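Local coordinates for ketosynthase (Streptomyces sp. MSC090213JE08, PDB 6KXF), which catalyses decarboxylative condensation of acyl chains with malonyl units on acyl carrier protein, as the ketosynthase of the ishigamide ketosynthase/chain length factor pair, at the interface of chains A and B. Sequence-based numbering; all coordinates share one arbitrary frame. Chains: chain A, Ketosynthase; chain B, Ketosynthase.

Contact 1: the interface of chains A and B. Residues chain A 119, 143-145; chain B 121-122, 125, 362-363.
The loop after helix 137-140 of the ketosynthase, A:Ile143 to A:Ala145, fits against the B:Thr121-B:Met122 loop that leads into helix 125-137 of the chain length factor. A:Asn144 has the most surface hidden here, 79 Å². B:Thr121 lays its methyl over one face of the A:Asn144 amide, CG2 almost straight above CG at 3.5 Å. B:Thr121 keeps OG1 beside the backbone N (chi1 -61°), which leaves CG2 anti to that N and facing the amide. The amide oxygen OD1 points towards B:Met122, whose CB approaches tilted from the amide plane at 3.5 Å. From there the B:Met122 side chain bends at chi2 (53°) and runs beside the loop backbone. Its terminal CE reaches the carbonyl O of A:Ile143 at 3.4 Å, and its sulfur SD packs on A:Ala145 CB at 3.7 Å, so the B:Met122 side chain touches three successive residues. Near the start of the two helices, A:Ile119 and B:Leu125 cross at about a right angle, touching through single methyls. On the CB side of A:Asn144, B:Asp363 reaches the same loop: its carboxylate oxygen OD2 lies 3.6 Å from A:Asn144 CB, while OD1 takes part in a water link. That water, on the side of the amide away from the B:Thr121 methyl, is hydrogen-bonded to the A:Asn144 backbone N at 3.0 Å and stands 3.1 Å from B:Asp363 OD1.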
# COMPACT_ATOMS: atom_id res chain seq x y z
N ILE A 119 7.90 -7.90 12.78
CA ILE A 119 8.92 -6.88 12.85
C ILE A 119 9.17 -6.53 14.33
O ILE A 119 10.34 -6.47 14.79
CB ILE A 119 8.59 -5.65 11.99
CG1 ILE A 119 8.62 -5.99 10.50
CG2 ILE A 119 9.57 -4.54 12.33
CD1 ILE A 119 8.12 -4.90 9.57
N ILE A 143 8.83 -10.86 6.25
CA ILE A 143 8.25 -9.54 6.66
C ILE A 143 7.77 -8.67 5.47
O ILE A 143 7.20 -7.61 5.73
CB ILE A 143 9.23 -8.71 7.50
CG1 ILE A 143 10.50 -8.38 6.71
CG2 ILE A 143 9.52 -9.38 8.83
CD1 ILE A 143 11.42 -7.44 7.47
N ASN A 144 8.05 -9.05 4.22
CA ASN A 144 7.82 -8.14 3.06
C ASN A 144 6.42 -8.38 2.49
O ASN A 144 6.03 -9.53 2.19
CB ASN A 144 8.88 -8.32 1.99
CG ASN A 144 10.25 -7.88 2.48
OD1 ASN A 144 10.39 -6.95 3.28
ND2 ASN A 144 11.27 -8.53 1.98
N ALA A 145 5.67 -7.28 2.32
CA ALA A 145 4.24 -7.32 2.06
C ALA A 145 3.91 -8.08 0.78
O ALA A 145 2.79 -8.57 0.65
CB ALA A 145 3.67 -5.92 2.04
N THR B 121 9.16 -2.41 -1.43
CA THR B 121 9.37 -3.71 -0.83
C THR B 121 8.52 -3.78 0.44
O THR B 121 7.58 -4.62 0.51
CB THR B 121 10.84 -4.02 -0.54
OG1 THR B 121 11.61 -4.01 -1.75
CG2 THR B 121 10.99 -5.37 0.14
N MET B 122 8.89 -2.95 1.42
CA MET B 122 8.19 -2.85 2.70
C MET B 122 8.34 -1.44 3.27
O MET B 122 8.24 -1.23 4.49
CB MET B 122 8.70 -3.89 3.70
CG MET B 122 7.79 -4.09 4.91
SD MET B 122 6.07 -4.45 4.42
CE MET B 122 5.32 -4.79 6.01
N LEU B 125 11.62 0.79 6.57
CA LEU B 125 11.91 -0.06 7.74
C LEU B 125 12.62 0.76 8.82
O LEU B 125 12.48 0.47 10.02
CB LEU B 125 12.72 -1.28 7.29
CG LEU B 125 11.92 -2.28 6.45
CD1 LEU B 125 12.79 -3.35 5.82
CD2 LEU B 125 10.84 -2.92 7.29
N ARG B 362 12.56 -12.93 -4.17
CA ARG B 362 12.73 -14.13 -3.36
C ARG B 362 11.40 -14.53 -2.70
O ARG B 362 11.32 -15.60 -2.16
CB ARG B 362 13.92 -13.95 -2.40
CG ARG B 362 13.64 -13.18 -1.12
CD ARG B 362 14.75 -13.38 -0.09
NE ARG B 362 14.49 -12.70 1.19
CZ ARG B 362 15.09 -11.58 1.59
NH1 ARG B 362 16.07 -11.05 0.87
NH2 ARG B 362 14.69 -10.97 2.70
N ASP B 363 10.35 -13.70 -2.77
CA ASP B 363 9.02 -14.09 -2.27
C ASP B 363 8.26 -14.99 -3.28
O ASP B 363 7.14 -15.38 -2.99
CB ASP B 363 8.21 -12.85 -1.86
CG ASP B 363 8.69 -12.16 -0.60
OD1 ASP B 363 9.49 -12.76 0.14
OD2 ASP B 363 8.24 -11.02 -0.34
O HOH W 1 9.34 -11.40 2.92

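Contact 2: the interface of chains A and B. Residues chain A 207, 210-211, 270; chain B 146, 149-150.
Over the CZ-CE1 rim of one face of the A:Phe211 ring lies B:Ile149, reaching it from the opposite direction. The branch methyl CG2 is above and just outside the rim, 3.5 Å from CZ, and CD1 sits on the same side by CE1, at 4.1 Å. At the ring edge near CE1 stands the carbonyl O of B:Ala146, 3.9 Å off and displaced towards the B:Ile149 side of the ring plane. A:Leu207, one turn earlier at helix 202-210, approaches B:Ile149 obliquely from the same face of the ring. Its CG is 3.7 Å from B:Ile149 CG2, so this methyl is wedged between the leucine branch and the aromatic rim. In B:Ile149, with CG1 beside the backbone N (chi1 -77°), CG2 falls anti to that N and points to the rim, while CD1 goes towards A:Arg210. Were A:Phe211 cut back to an alanine, B:Ile149 CG2 and CD1 would probably lose the aromatic rim beside them and a gap would open there. The arginine serves here by its aliphatic stem: A:Arg210 CG touches B:Ala146 CB at 3.8 Å and B:Ile149 CD1 at 3.9 Å; the chain bends at chi2 and chi3, and CD still lies near B:Ala146 CB. Helix 149-152 closes the patch with B:Pro150, whose ring carbons CB and CG both meet the A:Thr270 methyl CG2 at 4.0 Å.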
# COMPACT_ATOMS: atom_id res chain seq x y z
N LEU A 207 0.22 3.75 17.50
CA LEU A 207 -0.01 4.79 16.52
C LEU A 207 -1.30 5.54 16.86
O LEU A 207 -1.32 6.79 17.02
CB LEU A 207 -0.10 4.17 15.12
CG LEU A 207 -0.06 5.11 13.92
CD1 LEU A 207 0.36 4.36 12.67
CD2 LEU A 207 -1.40 5.81 13.66
N ARG A 210 -1.16 7.44 20.13
CA ARG A 210 -0.36 8.67 20.03
C ARG A 210 -1.18 9.77 19.33
O ARG A 210 -1.01 10.94 19.68
CB ARG A 210 0.97 8.43 19.31
CG ARG A 210 1.86 9.67 19.15
CD ARG A 210 2.43 10.21 20.46
NE ARG A 210 1.40 10.90 21.25
CZ ARG A 210 1.46 11.10 22.56
NH1 ARG A 210 0.41 11.62 23.20
NH2 ARG A 210 2.56 10.80 23.22
N PHE A 211 -2.05 9.40 18.37
CA PHE A 211 -2.85 10.41 17.65
C PHE A 211 -4.15 10.76 18.39
O PHE A 211 -4.93 11.57 17.92
CB PHE A 211 -3.14 9.94 16.22
CG PHE A 211 -2.13 10.28 15.15
CD1 PHE A 211 -1.03 11.10 15.38
CD2 PHE A 211 -2.31 9.80 13.86
CE1 PHE A 211 -0.13 11.41 14.37
CE2 PHE A 211 -1.41 10.11 12.85
CZ PHE A 211 -0.33 10.92 13.10
N THR A 270 -2.57 13.11 6.53
CA THR A 270 -3.33 12.30 7.46
C THR A 270 -4.82 12.70 7.50
O THR A 270 -5.66 11.85 7.78
CB THR A 270 -2.73 12.30 8.87
OG1 THR A 270 -2.90 13.59 9.47
CG2 THR A 270 -1.28 11.87 8.88
N ALA B 146 5.55 11.46 17.01
CA ALA B 146 4.26 11.65 16.33
C ALA B 146 4.46 12.22 14.93
O ALA B 146 3.69 11.89 14.01
CB ALA B 146 3.36 12.53 17.17
N ILE B 149 5.12 9.60 12.18
CA ILE B 149 4.08 8.60 11.93
C ILE B 149 3.62 8.64 10.48
O ILE B 149 3.55 7.60 9.85
CB ILE B 149 2.93 8.71 12.94
CG1 ILE B 149 3.36 8.09 14.27
CG2 ILE B 149 1.64 8.09 12.40
CD1 ILE B 149 2.58 8.60 15.48
N PRO B 150 3.27 9.81 9.90
CA PRO B 150 2.80 9.83 8.52
C PRO B 150 3.80 9.22 7.53
O PRO B 150 3.39 8.56 6.54
CB PRO B 150 2.61 11.31 8.18
CG PRO B 150 2.71 12.07 9.52
CD PRO B 150 3.26 11.12 10.55

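Contact 1 and contact 2 lie about 22 Å apart, measured between the centres of their C-alpha atoms, along one ketosynthase/chain length factor interface, and share no residue. In contact 1 the A:Ile143-A:Ala145 loop is received by chain B; in contact 2 the segment at B:Ile149 is received by chain A. The two segments may be counterparts in the two related subunits, but they meet different surfaces of the partner. Contact 1 combines apolar packing with a water link, the contacts given for contact 2 are chiefly apolar, and together they probably help to fix the two subunits' relative orientation.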